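Hypothetical protein (Bacteroides fragilis, PDB 4JJA) is of unknown function but may act as an exo-beta-N-acetylmuramidase on peptidoglycan. Local coordinates at residues A[4-15]-A[200-211]; A[254-262]-A[306-314]. All coordinates share one frame; numbering follows the deposited sequence. Where two conformers were deposited one is given.

Interaction 1 of 2, residues A[4-15]-A[200-211]; sequences SDVIIGAEQTKA and IPCKNYTHQTMY
V6 spreads its two methyls over the backbone and side chains of 202-211: CG2, beside its own backbone N, lies 3.8 Å from T209 CG2 and approaches the ring of Y205, while CG1, anti to that N (chi1 172°), turns to C202 CB. The Y211 ring comes up to V6 CB. Beside this patch the chains run antiparallel for one hydrogen-bonded pair, in which I7 N reaches K203 O at 2.9 Å and K203 N returns to I7 O. N204 prolongs the pairing with its side chain, ND2 donating to D5 O at 2.9 Å with the acceptor close to the amide plane; a water joins S4 O to N204 O. On the other flank the carboxamide of Q12 bridges the two segments. Its NE2 gives a bond to P201 O (2.9 Å, 152°) and another to I8 O, which E11 N meets from the opposite face, and OE1 rests 3.4 Å from K203 CE. A second water links OE1 to P201 O. The contact lays the N-terminal segment, which runs into helix 13-20, along the exit of strand 197-200, an outermost strand of the parallel sheet, with G9 and I200 hydrogen-bonded to D141 beyond strand 136-140.

Interaction 2 of 2, residues A[254-262]-A[306-314]; sequences YGHPNMTGY and YLIDAYHNL
Y306 opens the helical side by setting its CB 3.6 Å from Y254 CE1; the two tyrosine rings are inclined at 48°, with centroids 5.7 Å apart. One turn on, D309 gathers two tyrosine hydroxyls on a single oxygen. Its CG is anti to the backbone N (chi1 179°), which carries the carboxylate out to segment 254-262, where OD2 accepts from Y254 OH at 2.7 Å and from Y262 OH at 3.0 Å. The hydroxyls arrive from opposite faces of the carboxylate: that of Y254 on the anti side of OD2, that of Y262 from well above the plane. Two donors on OD2 would probably favour the charged form of D309. A310 follows with its CB 4.1 Å from SE of selenomethionine M259.

Helix 305-314 here covers strand 253-256, an outermost strand of the small antiparallel sheet of the C-terminal family region, in an alpha/beta packing; the axes of 254-256 and 306-314 come within 9.9 Å and run nearly parallel, at 14°. The Y254 ring also stacks on F236.

N313 then grips the main chain of T260 with both ends of its amide. OD1 takes T260 N on a lone pair at 2.9 Å, and ND2 donates to T260 O, a two-bond clasp that fixes the flip of the amide; OD1 also lies in the plane of the Y262 ring, at its edge. L314 finishes the row: CG packs 3.7 Å from M259 CG, and CD2 meets both N258 CB and H256 ND1, beside the type I turn 256-259.

Overall arrangement
The two contacts follow one another along the chain, interaction 1 closing before interaction 2 begins, and lie on opposite sides of the molecule's centre, with their own centres about 41 Å apart. Their nearest atoms are about 15 Å apart. Interaction 1 belongs to the N-terminal part with the parallel sheet, consistent with a Rossmann-like fold; 254-262 and 306-314 belong to the C-terminal family region. Y368, near the chain end and from the same C-terminal family region as interaction 2, packs against interaction 1 and hydrogen-bonds C202, tying the C-terminal tail to it. A glycerol, probably from crystallisation, lies about 4 Å from the side chain of P201.

Interaction 1 of 2, residues A[4-15]-A[200-211]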
loop_
_atom_site.group_PDB
_atom_site.type_symbol
_atom_site.label_atom_id
_atom_site.label_comp_id
_atom_site.label_asym_id
_atom_site.label_seq_id
_atom_site.Cartn_x
_atom_site.Cartn_y
_atom_site.Cartn_z
ATOM N N SER A 4 -9.869 5.059 -23.572
ATOM C CA SER A 4 -8.404 4.952 -23.722
ATOM C C SER A 4 -7.748 4.929 -22.338
ATOM O O SER A 4 -8.433 4.784 -21.307
ATOM C CB SER A 4 -7.854 6.065 -24.651
ATOM O OG SER A 4 -8.485 7.320 -24.451
ATOM N N ASP A 5 -6.431 5.051 -22.346
ATOM C CA ASP A 5 -5.573 4.689 -21.233
ATOM C C ASP A 5 -5.620 5.703 -20.108
ATOM O O ASP A 5 -5.914 6.872 -20.309
ATOM C CB ASP A 5 -4.151 4.582 -21.709
ATOM C CG ASP A 5 -3.955 3.422 -22.660
ATOM O OD1 ASP A 5 -4.879 2.567 -22.762
ATOM O OD2 ASP A 5 -2.888 3.377 -23.295
ATOM N N VAL A 6 -5.341 5.204 -18.915
ATOM C CA VAL A 6 -5.308 6.095 -17.755
ATOM C C VAL A 6 -4.306 7.209 -17.979
ATOM O O VAL A 6 -3.199 6.960 -18.415
ATOM C CB VAL A 6 -4.955 5.322 -16.459
ATOM C CG1 VAL A 6 -4.727 6.307 -15.329
ATOM C CG2 VAL A 6 -6.064 4.364 -16.104
ATOM N N ILE A 7 -4.695 8.425 -17.626
ATOM C CA ILE A 7 -3.766 9.556 -17.619
ATOM C C ILE A 7 -3.622 9.937 -16.138
ATOM O O ILE A 7 -4.547 10.435 -15.499
ATOM C CB ILE A 7 -4.283 10.750 -18.449
ATOM C CG1 ILE A 7 -4.584 10.350 -19.881
ATOM C CG2 ILE A 7 -3.323 11.931 -18.386
ATOM C CD1 ILE A 7 -5.298 11.446 -20.701
ATOM N N ILE A 8 -2.451 9.691 -15.586
ATOM C CA ILE A 8 -2.230 9.969 -14.173
ATOM C C ILE A 8 -2.174 11.485 -13.936
ATOM O O ILE A 8 -1.993 12.285 -14.867
ATOM C CB ILE A 8 -0.966 9.291 -13.639
ATOM C CG1 ILE A 8 0.290 9.843 -14.312
ATOM C CG2 ILE A 8 -1.076 7.738 -13.737
ATOM C CD1 ILE A 8 1.599 9.355 -13.671
ATOM N N GLY A 9 -2.346 11.897 -12.685
ATOM C CA GLY A 9 -2.317 13.301 -12.329
ATOM C C GLY A 9 -1.035 13.982 -12.828
ATOM O O GLY A 9 -1.088 15.093 -13.330
ATOM N N ALA A 10 0.121 13.344 -12.605
ATOM C CA ALA A 10 1.411 13.988 -12.898
ATOM C C ALA A 10 1.592 14.294 -14.379
ATOM O O ALA A 10 2.370 15.186 -14.722
ATOM C CB ALA A 10 2.559 13.165 -12.377
ATOM N N GLU A 11 0.899 13.596 -15.270
ATOM C CA GLU A 11 0.975 13.853 -16.710
ATOM C C GLU A 11 0.254 15.122 -17.116
ATOM O O GLU A 11 0.500 15.669 -18.196
ATOM C CB GLU A 11 0.318 12.696 -17.473
ATOM C CG GLU A 11 1.097 11.435 -17.477
ATOM C CD GLU A 11 0.377 10.329 -18.229
ATOM O OE1 GLU A 11 -0.458 9.639 -17.620
ATOM O OE2 GLU A 11 0.630 10.178 -19.455
ATOM N N GLN A 12 -0.680 15.570 -16.292
ATOM C CA GLN A 12 -1.583 16.670 -16.617
ATOM C C GLN A 12 -0.965 18.026 -16.202
ATOM O O GLN A 12 -1.493 18.750 -15.367
ATOM C CB GLN A 12 -2.924 16.470 -15.927
ATOM C CG GLN A 12 -3.576 15.169 -16.376
ATOM C CD GLN A 12 -4.797 14.872 -15.534
ATOM O OE1 GLN A 12 -5.747 15.692 -15.482
ATOM N NE2 GLN A 12 -4.815 13.698 -14.923
ATOM N N THR A 13 0.196 18.311 -16.794
ATOM C CA THR A 13 0.959 19.474 -16.371
ATOM C C THR A 13 0.177 20.769 -16.527
ATOM O O THR A 13 0.338 21.680 -15.729
ATOM C CB THR A 13 2.290 19.563 -17.059
ATOM O OG1 THR A 13 2.073 19.708 -18.456
ATOM C CG2 THR A 13 3.136 18.328 -16.787
ATOM N N LYS A 14 -0.698 20.884 -17.513
ATOM C CA LYS A 14 -1.455 22.136 -17.632
ATOM C C LYS A 14 -2.439 22.331 -16.469
ATOM O O LYS A 14 -2.813 23.476 -16.124
ATOM C CB LYS A 14 -2.092 22.260 -19.035
ATOM C CG LYS A 14 -1.038 22.413 -20.144
ATOM C CD LYS A 14 -1.590 22.196 -21.556
ATOM C CE LYS A 14 -2.922 22.933 -21.751
ATOM N NZ LYS A 14 -3.680 22.463 -22.990
ATOM N N ALA A 15 -2.801 21.254 -15.798
ATOM C CA ALA A 15 -3.653 21.335 -14.629
ATOM C C ALA A 15 -2.973 21.819 -13.362
ATOM O O ALA A 15 -3.608 22.444 -12.544
ATOM C CB ALA A 15 -4.377 19.977 -14.349
ATOM N N ILE A 200 -5.264 16.372 -8.125
ATOM C CA ILE A 200 -5.374 16.317 -9.583
ATOM C C ILE A 200 -5.740 14.863 -9.905
ATOM O O ILE A 200 -4.912 13.959 -9.794
ATOM C CB ILE A 200 -4.066 16.687 -10.308
ATOM C CG1 ILE A 200 -3.540 18.038 -9.804
ATOM C CG2 ILE A 200 -4.279 16.647 -11.827
ATOM C CD1 ILE A 200 -4.508 19.240 -9.976
ATOM N N PRO A 201 -7.006 14.590 -10.228
ATOM C CA PRO A 201 -7.434 13.211 -10.440
ATOM C C PRO A 201 -6.913 12.625 -11.727
ATOM O O PRO A 201 -6.640 13.344 -12.685
ATOM C CB PRO A 201 -8.981 13.318 -10.482
ATOM C CG PRO A 201 -9.327 14.570 -9.808
ATOM C CD PRO A 201 -8.172 15.486 -10.105
ATOM N N CYS A 202 -6.802 11.309 -11.755
ATOM C CA CYS A 202 -6.538 10.639 -12.998
ATOM C C CYS A 202 -7.699 10.838 -13.979
ATOM O O CYS A 202 -8.848 10.974 -13.555
ATOM C CB CYS A 202 -6.440 9.138 -12.784
ATOM S SG CYS A 202 -5.154 8.598 -11.651
ATOM N N LYS A 203 -7.377 10.781 -15.265
ATOM C CA LYS A 203 -8.408 10.711 -16.313
ATOM C C LYS A 203 -8.474 9.297 -16.842
ATOM O O LYS A 203 -7.499 8.547 -16.748
ATOM C CB LYS A 203 -8.120 11.660 -17.451
ATOM C CG LYS A 203 -8.121 13.118 -17.006
ATOM C CD LYS A 203 -7.834 14.073 -18.170
ATOM C CE LYS A 203 -8.161 15.507 -17.832
ATOM N NZ LYS A 203 -9.384 15.702 -16.998
ATOM N N ASN A 204 -9.633 8.937 -17.385
ATOM C CA ASN A 204 -9.889 7.597 -17.933
ATOM C C ASN A 204 -9.697 6.532 -16.881
ATOM O O ASN A 204 -9.096 5.496 -17.114
ATOM C CB ASN A 204 -9.018 7.339 -19.161
ATOM C CG ASN A 204 -9.168 8.412 -20.218
ATOM O OD1 ASN A 204 -10.274 8.977 -20.419
ATOM N ND2 ASN A 204 -8.061 8.712 -20.889
ATOM N N TYR A 205 -10.243 6.816 -15.707
ATOM C CA TYR A 205 -10.084 5.912 -14.546
ATOM C C TYR A 205 -11.370 5.825 -13.743
ATOM O O TYR A 205 -11.956 6.841 -13.370
ATOM C CB TYR A 205 -8.955 6.439 -13.624
ATOM C CG TYR A 205 -8.680 5.534 -12.446
ATOM C CD1 TYR A 205 -8.204 4.246 -12.609
ATOM C CD2 TYR A 205 -8.883 5.981 -11.145
ATOM C CE1 TYR A 205 -8.028 3.433 -11.500
ATOM C CE2 TYR A 205 -8.676 5.156 -10.027
ATOM C CZ TYR A 205 -8.206 3.897 -10.215
ATOM O OH TYR A 205 -8.015 3.071 -9.099
ATOM N N THR A 206 -11.823 4.583 -13.511
ATOM C CA THR A 206 -12.933 4.284 -12.633
ATOM C C THR A 206 -12.444 3.265 -11.616
ATOM O O THR A 206 -11.374 2.658 -11.766
ATOM C CB THR A 206 -14.123 3.658 -13.393
ATOM O OG1 THR A 206 -13.749 2.349 -13.794
ATOM C CG2 THR A 206 -14.516 4.540 -14.606
ATOM N N HIS A 207 -13.291 2.980 -10.632
ATOM C CA HIS A 207 -13.060 1.863 -9.687
ATOM C C HIS A 207 -13.371 0.465 -10.233
ATOM O O HIS A 207 -13.487 -0.524 -9.480
ATOM C CB HIS A 207 -13.765 2.127 -8.371
ATOM C CG HIS A 207 -13.120 3.205 -7.572
ATOM N ND1 HIS A 207 -12.021 2.969 -6.769
ATOM C CD2 HIS A 207 -13.384 4.530 -7.476
ATOM C CE1 HIS A 207 -11.654 4.104 -6.195
ATOM N NE2 HIS A 207 -12.456 5.070 -6.614
ATOM N N GLN A 208 -13.497 0.378 -11.543
ATOM C CA GLN A 208 -13.325 -0.909 -12.256
ATOM C C GLN A 208 -12.105 -1.025 -13.115
ATOM O O GLN A 208 -11.791 -2.138 -13.559
ATOM C CB GLN A 208 -14.560 -1.179 -13.126
ATOM C CG GLN A 208 -15.759 -1.548 -12.326
ATOM C CD GLN A 208 -16.961 -1.885 -13.209
ATOM O OE1 GLN A 208 -16.979 -2.936 -13.840
ATOM N NE2 GLN A 208 -17.928 -0.997 -13.270
ATOM N N THR A 209 -11.390 0.089 -13.342
ATOM C CA THR A 209 -10.235 0.044 -14.176
ATOM C C THR A 209 -9.169 -0.809 -13.490
ATOM O O THR A 209 -8.894 -0.604 -12.307
ATOM C CB THR A 209 -9.662 1.433 -14.375
ATOM O OG1 THR A 209 -10.659 2.293 -14.906
ATOM C CG2 THR A 209 -8.396 1.445 -15.273
HETATM N N MSE A 210 -8.507 -1.679 -14.231
HETATM C CA MSE A 210 -7.447 -2.551 -13.750
HETATM C C MSE A 210 -6.117 -2.043 -14.233
HETATM O O MSE A 210 -5.525 -2.588 -15.170
HETATM C CB MSE A 210 -7.686 -3.994 -14.197
HETATM C CG MSE A 210 -9.082 -4.491 -13.822
HETATM SE SE MSE A 210 -9.567 -4.367 -11.945
HETATM C CE MSE A 210 -8.197 -5.531 -11.215
ATOM N N TYR A 211 -5.634 -0.976 -13.608
ATOM C CA TYR A 211 -4.364 -0.386 -13.952
ATOM C C TYR A 211 -3.234 -1.276 -13.563
ATOM O O TYR A 211 -3.202 -1.783 -12.442
ATOM C CB TYR A 211 -4.229 0.957 -13.293
ATOM C CG TYR A 211 -2.925 1.686 -13.543
ATOM C CD1 TYR A 211 -2.684 2.397 -14.709
ATOM C CD2 TYR A 211 -1.938 1.732 -12.563
ATOM C CE1 TYR A 211 -1.520 3.101 -14.871
ATOM C CE2 TYR A 211 -0.790 2.450 -12.710
ATOM C CZ TYR A 211 -0.591 3.164 -13.873
ATOM O OH TYR A 211 0.601 3.876 -13.978
HETATM O O HOH W 1 -8.794 3.498 -18.842
HETATM O O HOH W 2 -7.585 15.766 -13.699
#

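Interaction 2 of 2, residues A[254-262]-A[306-314]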
loop_
_atom_site.group_PDB
_atom_site.type_symbol
_atom_site.label_atom_id
_atom_site.label_comp_id
_atom_site.label_asym_id
_atom_site.label_seq_id
_atom_site.Cartn_x
_atom_site.Cartn_y
_atom_site.Cartn_z
ATOM N N TYR A 254 3.171 -20.228 -1.230
ATOM C CA TYR A 254 3.321 -20.311 0.220
ATOM C C TYR A 254 3.829 -21.680 0.594
ATOM O O TYR A 254 3.539 -22.662 -0.071
ATOM C CB TYR A 254 2.044 -19.945 0.983
ATOM C CG TYR A 254 0.884 -20.871 0.813
ATOM C CD1 TYR A 254 -0.005 -20.707 -0.259
ATOM C CD2 TYR A 254 0.637 -21.898 1.708
ATOM C CE1 TYR A 254 -1.131 -21.518 -0.372
ATOM C CE2 TYR A 254 -0.459 -22.713 1.572
ATOM C CZ TYR A 254 -1.348 -22.532 0.547
ATOM O OH TYR A 254 -2.456 -23.345 0.403
ATOM N N GLY A 255 4.633 -21.762 1.644
ATOM C CA GLY A 255 5.134 -23.056 2.053
ATOM C C GLY A 255 5.995 -22.954 3.296
ATOM O O GLY A 255 6.305 -21.880 3.770
ATOM N N HIS A 256 6.411 -24.115 3.809
ATOM C CA HIS A 256 7.135 -24.169 5.068
ATOM C C HIS A 256 7.863 -25.505 5.130
ATOM O O HIS A 256 7.378 -26.501 4.580
ATOM C CB HIS A 256 6.107 -24.061 6.217
ATOM C CG HIS A 256 6.695 -23.972 7.578
ATOM N ND1 HIS A 256 7.147 -25.088 8.250
ATOM C CD2 HIS A 256 7.006 -22.895 8.335
ATOM C CE1 HIS A 256 7.682 -24.698 9.387
ATOM N NE2 HIS A 256 7.611 -23.376 9.474
ATOM N N PRO A 257 9.030 -25.538 5.797
ATOM C CA PRO A 257 9.752 -26.836 5.845
ATOM C C PRO A 257 9.024 -28.004 6.502
ATOM O O PRO A 257 9.364 -29.142 6.234
ATOM C CB PRO A 257 11.010 -26.523 6.606
ATOM C CG PRO A 257 10.991 -25.115 6.926
ATOM C CD PRO A 257 9.791 -24.448 6.401
ATOM N N ASN A 258 8.057 -27.693 7.366
ATOM C CA ASN A 258 7.314 -28.690 8.114
ATOM C C ASN A 258 6.013 -29.090 7.410
ATOM O O ASN A 258 5.416 -30.080 7.783
ATOM C CB ASN A 258 7.071 -28.231 9.567
ATOM C CG ASN A 258 8.369 -28.169 10.390
ATOM O OD1 ASN A 258 9.250 -27.281 10.161
ATOM N ND2 ASN A 258 8.551 -29.129 11.276
HETATM N N MSE A 259 5.582 -28.345 6.383
HETATM C CA MSE A 259 4.355 -28.653 5.680
HETATM C C MSE A 259 4.545 -29.927 4.907
HETATM O O MSE A 259 5.639 -30.241 4.409
HETATM C CB MSE A 259 3.940 -27.478 4.785
HETATM C CG MSE A 259 3.124 -26.447 5.596
HETATM SE SE MSE A 259 2.748 -24.772 4.728
HETATM C CE MSE A 259 1.816 -25.406 3.238
ATOM N N THR A 260 3.466 -30.693 4.811
ATOM C CA THR A 260 3.627 -32.110 4.490
ATOM C C THR A 260 2.516 -32.507 3.533
ATOM O O THR A 260 1.354 -32.130 3.688
ATOM C CB THR A 260 3.569 -32.984 5.844
ATOM O OG1 THR A 260 4.686 -32.660 6.724
ATOM C CG2 THR A 260 3.545 -34.508 5.593
ATOM N N GLY A 261 2.887 -33.227 2.476
ATOM C CA GLY A 261 1.906 -33.663 1.503
ATOM C C GLY A 261 1.676 -32.824 0.256
ATOM O O GLY A 261 0.652 -32.951 -0.438
ATOM N N TYR A 262 2.656 -31.985 -0.044
ATOM C CA TYR A 262 2.534 -31.009 -1.129
ATOM C C TYR A 262 3.409 -31.361 -2.351
ATOM O O TYR A 262 4.514 -31.875 -2.152
ATOM C CB TYR A 262 2.936 -29.637 -0.595
ATOM C CG TYR A 262 1.924 -29.084 0.352
ATOM C CD1 TYR A 262 0.796 -28.393 -0.109
ATOM C CD2 TYR A 262 2.051 -29.324 1.726
ATOM C CE1 TYR A 262 -0.164 -27.887 0.803
ATOM C CE2 TYR A 262 1.123 -28.817 2.608
ATOM C CZ TYR A 262 -0.009 -28.129 2.144
ATOM O OH TYR A 262 -0.942 -27.657 3.053
ATOM N N TYR A 306 -5.828 -20.138 1.894
ATOM C CA TYR A 306 -4.435 -20.466 1.985
ATOM C C TYR A 306 -3.993 -20.528 3.448
ATOM O O TYR A 306 -3.303 -21.467 3.882
ATOM C CB TYR A 306 -3.604 -19.427 1.202
ATOM C CG TYR A 306 -4.152 -19.146 -0.186
ATOM C CD1 TYR A 306 -4.410 -20.175 -1.065
ATOM C CD2 TYR A 306 -4.378 -17.857 -0.622
ATOM C CE1 TYR A 306 -4.942 -19.923 -2.349
ATOM C CE2 TYR A 306 -4.894 -17.595 -1.905
ATOM C CZ TYR A 306 -5.183 -18.644 -2.756
ATOM O OH TYR A 306 -5.639 -18.359 -4.034
ATOM N N LEU A 307 -4.368 -19.518 4.216
ATOM C CA LEU A 307 -4.062 -19.469 5.604
ATOM C C LEU A 307 -4.623 -20.697 6.377
ATOM O O LEU A 307 -3.948 -21.304 7.198
ATOM C CB LEU A 307 -4.622 -18.133 6.091
ATOM C CG LEU A 307 -4.317 -17.759 7.517
ATOM C CD1 LEU A 307 -2.847 -17.438 7.727
ATOM C CD2 LEU A 307 -5.137 -16.578 7.930
ATOM N N ILE A 308 -5.867 -21.026 6.055
ATOM C CA ILE A 308 -6.535 -22.140 6.719
ATOM C C ILE A 308 -5.863 -23.452 6.360
ATOM O O ILE A 308 -5.656 -24.336 7.208
ATOM C CB ILE A 308 -8.043 -22.089 6.399
ATOM C CG1 ILE A 308 -8.677 -20.870 7.068
ATOM C CG2 ILE A 308 -8.759 -23.435 6.742
ATOM C CD1 ILE A 308 -10.126 -20.604 6.679
ATOM N N ASP A 309 -5.494 -23.597 5.093
ATOM C CA ASP A 309 -4.772 -24.776 4.658
ATOM C C ASP A 309 -3.482 -24.983 5.437
ATOM O O ASP A 309 -3.218 -26.079 5.943
ATOM C CB ASP A 309 -4.488 -24.640 3.155
ATOM C CG ASP A 309 -3.715 -25.798 2.571
ATOM O OD1 ASP A 309 -4.187 -26.919 2.764
ATOM O OD2 ASP A 309 -2.754 -25.571 1.866
ATOM N N ALA A 310 -2.665 -23.940 5.487
ATOM C CA ALA A 310 -1.420 -24.053 6.196
ATOM C C ALA A 310 -1.592 -24.317 7.684
ATOM O O ALA A 310 -0.878 -25.117 8.265
ATOM C CB ALA A 310 -0.574 -22.800 5.976
ATOM N N TYR A 311 -2.578 -23.655 8.308
ATOM C CA TYR A 311 -2.838 -23.838 9.723
ATOM C C TYR A 311 -3.138 -25.295 10.025
ATOM O O TYR A 311 -2.522 -25.887 10.931
ATOM C CB TYR A 311 -4.025 -22.966 10.161
ATOM C CG TYR A 311 -4.499 -23.305 11.572
ATOM C CD1 TYR A 311 -3.804 -22.854 12.648
ATOM C CD2 TYR A 311 -5.556 -24.129 11.794
ATOM C CE1 TYR A 311 -4.151 -23.192 13.941
ATOM C CE2 TYR A 311 -5.933 -24.456 13.067
ATOM C CZ TYR A 311 -5.233 -23.994 14.147
ATOM O OH TYR A 311 -5.572 -24.347 15.444
ATOM N N HIS A 312 -4.055 -25.888 9.302
ATOM C CA HIS A 312 -4.412 -27.255 9.581
ATOM C C HIS A 312 -3.335 -28.242 9.189
ATOM O O HIS A 312 -3.213 -29.295 9.799
ATOM C CB HIS A 312 -5.752 -27.630 8.916
ATOM C CG HIS A 312 -6.910 -26.934 9.544
ATOM N ND1 HIS A 312 -7.326 -27.172 10.840
ATOM C CD2 HIS A 312 -7.724 -25.971 9.057
ATOM C CE1 HIS A 312 -8.344 -26.373 11.127
ATOM N NE2 HIS A 312 -8.617 -25.638 10.051
ATOM N N ASN A 313 -2.534 -27.923 8.177
ATOM C CA ASN A 313 -1.487 -28.836 7.785
ATOM C C ASN A 313 -0.369 -28.875 8.808
ATOM O O ASN A 313 0.191 -29.942 9.090
ATOM C CB ASN A 313 -0.914 -28.439 6.416
ATOM C CG ASN A 313 0.063 -29.474 5.886
ATOM O OD1 ASN A 313 1.240 -29.341 6.060
ATOM N ND2 ASN A 313 -0.443 -30.587 5.372
ATOM N N LEU A 314 0.005 -27.710 9.350
ATOM C CA LEU A 314 1.167 -27.659 10.212
ATOM C C LEU A 314 0.965 -28.289 11.584
ATOM O O LEU A 314 1.939 -28.698 12.217
ATOM C CB LEU A 314 1.659 -26.214 10.344
ATOM C CG LEU A 314 2.556 -25.819 9.213
ATOM C CD1 LEU A 314 2.703 -24.297 9.123
ATOM C CD2 LEU A 314 3.948 -26.518 9.288
#